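Local coordinates for protein delta-aminolevulinic acid dehydratase (PDB 3OBK) that catalyses the condensation of two molecules of 5-aminolevulinic acid to porphobilinogen, an early step in tetrapyrrole biosynthesis, at residues A105-S108 / Y109-D112; P243-S246 / R247-E250. All blocks are in the same frame, centred on the assembly; numbering follows the deposited sequence.

Interaction 1. Residues A105-S108 / Y109-D112; sequences AEES and YNPD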
ATOM      1  N   ALA A 105      28.709  37.935  -2.417  1.00 27.46           N
ATOM      2  CA  ALA A 105      27.925  37.860  -3.629  1.00 26.87           C
ATOM      3  C   ALA A 105      26.776  38.881  -3.631  1.00 26.85           C
ATOM      4  O   ALA A 105      25.702  38.589  -4.118  1.00 26.30           O
ATOM      5  CB  ALA A 105      27.427  36.438  -3.845  1.00 25.98           C
ATOM      6  N   GLU A 106      27.034  40.086  -3.115  1.00 27.50           N
ATOM      7  CA  GLU A 106      26.010  41.159  -3.017  1.00 28.00           C
ATOM      8  C   GLU A 106      25.475  41.702  -4.349  1.00 27.40           C
ATOM      9  O   GLU A 106      24.395  42.286  -4.389  1.00 26.88           O
ATOM     10  CB  GLU A 106      26.472  42.332  -2.107  1.00 29.00           C
ATOM     11  CG  GLU A 106      27.592  43.260  -2.653  1.00 30.75           C
ATOM     12  CD  GLU A 106      29.001  42.686  -2.512  1.00 32.97           C
ATOM     13  OE1 GLU A 106      29.212  41.695  -1.773  1.00 31.87           O
ATOM     14  OE2 GLU A 106      29.910  43.237  -3.162  1.00 35.46           O
ATOM     15  N   GLU A 107      26.204  41.502  -5.441  1.00 26.81           N
ATOM     16  CA  GLU A 107      25.666  41.842  -6.763  1.00 26.73           C
ATOM     17  C   GLU A 107      24.381  41.049  -7.089  1.00 25.60           C
ATOM     18  O   GLU A 107      23.602  41.459  -7.940  1.00 25.41           O
ATOM     19  CB  GLU A 107      26.749  41.635  -7.829  1.00 26.82           C
ATOM     20  CG  GLU A 107      26.371  41.992  -9.281  1.00 27.94           C
ATOM     21  CD  GLU A 107      25.912  43.445  -9.541  1.00 29.15           C
ATOM     22  OE1 GLU A 107      26.261  44.384  -8.767  1.00 28.40           O
ATOM     23  OE2 GLU A 107      25.183  43.625 -10.559  1.00 29.50           O
ATOM     24  N   SER A 108      24.156  39.931  -6.400  1.00 24.55           N
ATOM     25  CA  SER A 108      22.957  39.107  -6.588  1.00 23.92           C
ATOM     26  C   SER A 108      21.635  39.839  -6.325  1.00 24.33           C
ATOM     27  O   SER A 108      20.622  39.538  -6.969  1.00 23.74           O
ATOM     28  CB  SER A 108      23.022  37.848  -5.716  1.00 23.29           C
ATOM     29  OG  SER A 108      22.986  38.147  -4.337  1.00 22.19           O
ATOM     30  N   TYR A 109      21.649  40.789  -5.391  1.00 24.77           N
ATOM     31  CA  TYR A 109      20.475  41.578  -5.097  1.00 25.09           C
ATOM     32  C   TYR A 109      20.612  43.033  -5.509  1.00 25.80           C
ATOM     33  O   TYR A 109      19.908  43.882  -4.987  1.00 26.62           O
ATOM     34  CB  TYR A 109      20.079  41.460  -3.624  1.00 25.49           C
ATOM     35  CG  TYR A 109      21.181  41.691  -2.612  1.00 26.04           C
ATOM     36  CD1 TYR A 109      21.494  42.968  -2.171  1.00 27.23           C
ATOM     37  CD2 TYR A 109      21.874  40.623  -2.061  1.00 25.98           C
ATOM     38  CE1 TYR A 109      22.489  43.181  -1.221  1.00 27.92           C
ATOM     39  CE2 TYR A 109      22.873  40.823  -1.111  1.00 27.61           C
ATOM     40  CZ  TYR A 109      23.172  42.102  -0.703  1.00 28.76           C
ATOM     41  OH  TYR A 109      24.166  42.297   0.219  1.00 32.79           O
ATOM     42  N   ASN A 110      21.468  43.318  -6.483  1.00 25.96           N
ATOM     43  CA  ASN A 110      21.581  44.654  -7.059  1.00 26.58           C
ATOM     44  C   ASN A 110      20.466  44.889  -8.074  1.00 26.90           C
ATOM     45  O   ASN A 110      20.485  44.305  -9.138  1.00 26.91           O
ATOM     46  CB  ASN A 110      22.950  44.811  -7.724  1.00 26.49           C
ATOM     47  CG  ASN A 110      23.116  46.151  -8.438  1.00 27.48           C
ATOM     48  OD1 ASN A 110      22.239  47.020  -8.376  1.00 26.09           O
ATOM     49  ND2 ASN A 110      24.243  46.310  -9.142  1.00 26.05           N
ATOM     50  N   PRO A 111      19.510  45.778  -7.776  1.00 27.88           N
ATOM     51  CA  PRO A 111      18.347  45.940  -8.662  1.00 28.10           C
ATOM     52  C   PRO A 111      18.631  46.576 -10.025  1.00 28.77           C
ATOM     53  O   PRO A 111      17.738  46.620 -10.886  1.00 28.96           O
ATOM     54  CB  PRO A 111      17.389  46.826  -7.851  1.00 28.64           C
ATOM     55  CG  PRO A 111      18.138  47.337  -6.709  1.00 28.98           C
ATOM     56  CD  PRO A 111      19.519  46.776  -6.693  1.00 28.82           C
ATOM     57  N   ASP A 112      19.852  47.067 -10.214  1.00 29.12           N
ATOM     58  CA  ASP A 112      20.299  47.566 -11.509  1.00 29.59           C
ATOM     59  C   ASP A 112      21.297  46.636 -12.171  1.00 27.80           C
ATOM     60  O   ASP A 112      21.938  47.012 -13.135  1.00 27.58           O
ATOM     61  CB  ASP A 112      20.941  48.942 -11.333  1.00 30.97           C
ATOM     62  CG  ASP A 112      19.982  49.953 -10.735  1.00 34.20           C
ATOM     63  OD1 ASP A 112      18.791  49.992 -11.172  1.00 37.23           O
ATOM     64  OD2 ASP A 112      20.430  50.725  -9.842  1.00 37.44           O
TER
HETATM   65  O   HOH W   1      21.690  41.474  -9.835  1.00 12.95           O
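Tyr-109 and Asn-110 each turn their backbone N-H back to a carbonyl three residues earlier, Tyr-109 N to Glu-106 O at 3.3 Å and Asn-110 N to Glu-107 O at 3.2 Å, two bonds that follow on from the 3-10 turn at 106-108. The tyrosine ring doubles back over this turn. Its CG sits between the backbone N and the carbonyl carbon (chi1 50°), and that torsion lays one ring face over the carbonyl oxygen of Glu-106, which stands 3.5 Å from the ring plane beneath its centre. Farther along the ring, Tyr-109 OH meets Glu-106 CB at 3.3 Å, while the glutamate's carboxylate leads off to Ser-102 OG. On the near part of the ring, Ser-108 OG approaches Tyr-109 CD2 obliquely at 3.5 Å. This hydroxyl is already used: it donates to Ala-105 O at 2.8 Å, and the same oxygen also takes the N-H of Ser-108. The stretch belongs to the loop between strand 89-95 and helix 114-125 of the TIM barrel. Helix 158-175 packs alongside: Tyr-109 touches Gln-164 and its OH has a weak hydrogen bond with Lys-167, while Tyr-109 O receives Thr-171 OG1. A side-chain bridge spans the turn where Asn-110 ND2 gives Glu-107 OE1 a nearly straight bond of 2.8 Å (165° at the hydrogen). The acceptor lies close to the amide plane, and the donor meets it on its syn side, somewhat out of the carboxylate plane; the two planes are almost perpendicular, 88° apart. Asn-110 OD1 in turn accepts Asp-112 N at 3.0 Å, an Asx turn; held at both ends, the amide has its rotation fixed. One water donates to both Glu-107 O and Asn-110 O, linking these two carbonyls.

Interaction 2. Residues P243-S246 / R247-E250; sequences PSNS and REAE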
ATOM      1  N   PRO A 243      25.100  11.368  -5.349  1.00  9.75           N
ATOM      2  CA  PRO A 243      24.430  10.525  -6.318  1.00  9.52           C
ATOM      3  C   PRO A 243      24.169   9.084  -5.861  1.00  9.60           C
ATOM      4  O   PRO A 243      23.429   8.394  -6.507  1.00  9.26           O
ATOM      5  CB  PRO A 243      25.399  10.496  -7.490  1.00  9.93           C
ATOM      6  CG  PRO A 243      26.271  11.651  -7.341  1.00  9.98           C
ATOM      7  CD  PRO A 243      26.359  11.915  -5.877  1.00 10.48           C
ATOM      8  N   SER A 244      24.779   8.630  -4.777  1.00  9.79           N
ATOM      9  CA  SER A 244      24.565   7.287  -4.314  1.00 10.31           C
ATOM     10  C   SER A 244      23.218   7.074  -3.626  1.00 11.05           C
ATOM     11  O   SER A 244      22.865   5.937  -3.297  1.00 10.26           O
ATOM     12  CB  SER A 244      25.646   6.915  -3.314  1.00 10.98           C
ATOM     13  OG  SER A 244      26.937   7.226  -3.759  1.00  9.45           O
ATOM     14  N   ASN A 245      22.462   8.157  -3.409  1.00 11.90           N
ATOM     15  CA  ASN A 245      21.318   8.129  -2.499  1.00 12.39           C
ATOM     16  C   ASN A 245      19.979   8.425  -3.159  1.00 12.93           C
ATOM     17  O   ASN A 245      19.864   9.373  -3.923  1.00 11.92           O
ATOM     18  CB  ASN A 245      21.583   9.135  -1.384  1.00 12.14           C
ATOM     19  CG  ASN A 245      22.815   8.771  -0.565  1.00 12.20           C
ATOM     20  OD1 ASN A 245      23.356   7.670  -0.702  1.00 10.89           O
ATOM     21  ND2 ASN A 245      23.261   9.690   0.291  1.00  9.50           N
ATOM     22  N   SER A 246      18.962   7.622  -2.828  1.00 14.39           N
ATOM     23  CA  SER A 246      17.572   7.888  -3.292  1.00 15.17           C
ATOM     24  C   SER A 246      16.660   8.247  -2.146  1.00 15.22           C
ATOM     25  O   SER A 246      15.903   9.205  -2.250  1.00 15.32           O
ATOM     26  CB  SER A 246      16.970   6.696  -4.069  1.00 15.44           C
ATOM     27  OG  SER A 246      17.138   5.472  -3.352  1.00 16.61           O
ATOM     28  N   ARG A 247      16.717   7.489  -1.059  1.00 15.60           N
ATOM     29  CA  ARG A 247      15.872   7.789   0.113  1.00 16.86           C
ATOM     30  C   ARG A 247      15.980   9.262   0.559  1.00 16.91           C
ATOM     31  O   ARG A 247      14.978   9.926   0.897  1.00 16.62           O
ATOM     32  CB  ARG A 247      16.212   6.817   1.245  1.00 17.68           C
ATOM     33  CG  ARG A 247      15.626   7.141   2.600  1.00 21.40           C
ATOM     34  CD  ARG A 247      16.357   6.342   3.731  1.00 26.11           C
ATOM     35  NE  ARG A 247      17.803   6.631   3.723  1.00 29.00           N
ATOM     36  CZ  ARG A 247      18.733   5.947   4.387  1.00 30.30           C
ATOM     37  NH1 ARG A 247      20.021   6.304   4.282  1.00 29.33           N
ATOM     38  NH2 ARG A 247      18.380   4.913   5.155  1.00 30.93           N
ATOM     39  N   GLU A 248      17.198   9.787   0.538  1.00 16.89           N
ATOM     40  CA  GLU A 248      17.419  11.191   0.852  1.00 16.93           C
ATOM     41  C   GLU A 248      16.563  12.117  -0.027  1.00 16.52           C
ATOM     42  O   GLU A 248      16.123  13.163   0.429  1.00 16.57           O
ATOM     43  CB  GLU A 248      18.911  11.525   0.697  1.00 17.04           C
ATOM     44  CG  GLU A 248      19.330  12.834   1.266  1.00 17.10           C
ATOM     45  CD  GLU A 248      20.824  13.132   1.038  1.00 20.33           C
ATOM     46  OE1 GLU A 248      21.548  12.331   0.370  1.00 19.13           O
ATOM     47  OE2 GLU A 248      21.263  14.200   1.545  1.00 21.26           O
ATOM     48  N   ALA A 249      16.312  11.738  -1.273  1.00 16.83           N
ATOM     49  CA  ALA A 249      15.498  12.587  -2.172  1.00 17.10           C
ATOM     50  C   ALA A 249      14.107  12.839  -1.591  1.00 17.11           C
ATOM     51  O   ALA A 249      13.582  13.909  -1.728  1.00 16.87           O
ATOM     52  CB  ALA A 249      15.392  11.993  -3.562  1.00 16.42           C
ATOM     53  N   GLU A 250      13.549  11.849  -0.915  1.00 17.85           N
ATOM     54  CA  GLU A 250      12.223  11.957  -0.308  1.00 18.96           C
ATOM     55  C   GLU A 250      12.241  12.858   0.923  1.00 18.68           C
ATOM     56  O   GLU A 250      11.300  13.593   1.199  1.00 18.80           O
ATOM     57  CB  GLU A 250      11.709  10.564   0.070  1.00 19.48           C
ATOM     58  CG  GLU A 250      11.642   9.615  -1.147  1.00 22.78           C
ATOM     59  CD  GLU A 250      11.220   8.178  -0.766  1.00 28.60           C
ATOM     60  OE1 GLU A 250      11.978   7.224  -1.134  1.00 29.97           O
ATOM     61  OE2 GLU A 250      10.146   8.027  -0.093  1.00 30.71           O
TER
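Ala-249 N donates to Ser-246 O at 2.7 Å, a short but bent bond (135° at the hydrogen) whose donor lies well above the carbonyl plane. The carbonyl also packs against the alanine methyl, with Ser-246 O 3.1 Å from Ala-249 CB. Another link of the same i to i+3 spacing, set one residue earlier, joins the side chains of Asn-245 and Glu-248: Asn-245 ND2 reaches Glu-248 OE1 at 3.1 Å along an almost straight line (172°). The acceptor lies in the amide plane, whereas the carboxylate oxygen is approached from its anti side and tilted out of the carboxylate plane. Glu-248 gets there with CG anti to its backbone N (chi1 -167°) and the chain extended beyond it. The turn lies at the start of helix 247-258, in the connection between the neighbouring parallel strands 206-213 and 263-267 of the TIM barrel. Because Glu-248 OE2 also forms a salt bridge with Arg-27 of a second subunit, and Asn-245 has a polar partner in Glu-38 of that subunit, the intrachain bridge is part of an octamer interface. Arg-247 points another way, its guanidinium salt-bridged to Asp-327 of a third subunit. A bound magnesium ion lies about 8 Å from the side chain of Glu-248.

Both contacts are short local turns, met in series along the chain without nesting or crossing. Interaction 1 comes first, closing a turn within the loop between strand 89-95 and helix 114-125; it rests against helix 158-175 of its own chain, and no other subunit touches it. The barrel then runs on through strands 130-135, 179-182 and 206-213 before residues 243-250 form interaction 2 at the entry to helix 247-258, which packs on helix 273-282 and meets two other subunits. The centres of interactions 1 and 2 are about 33 Å apart, and the nearest atoms of interactions 1 and 2 about 24 Å. Interaction 1 thus lies on a face of its own subunit, interaction 2 where three subunits of the octamer meet.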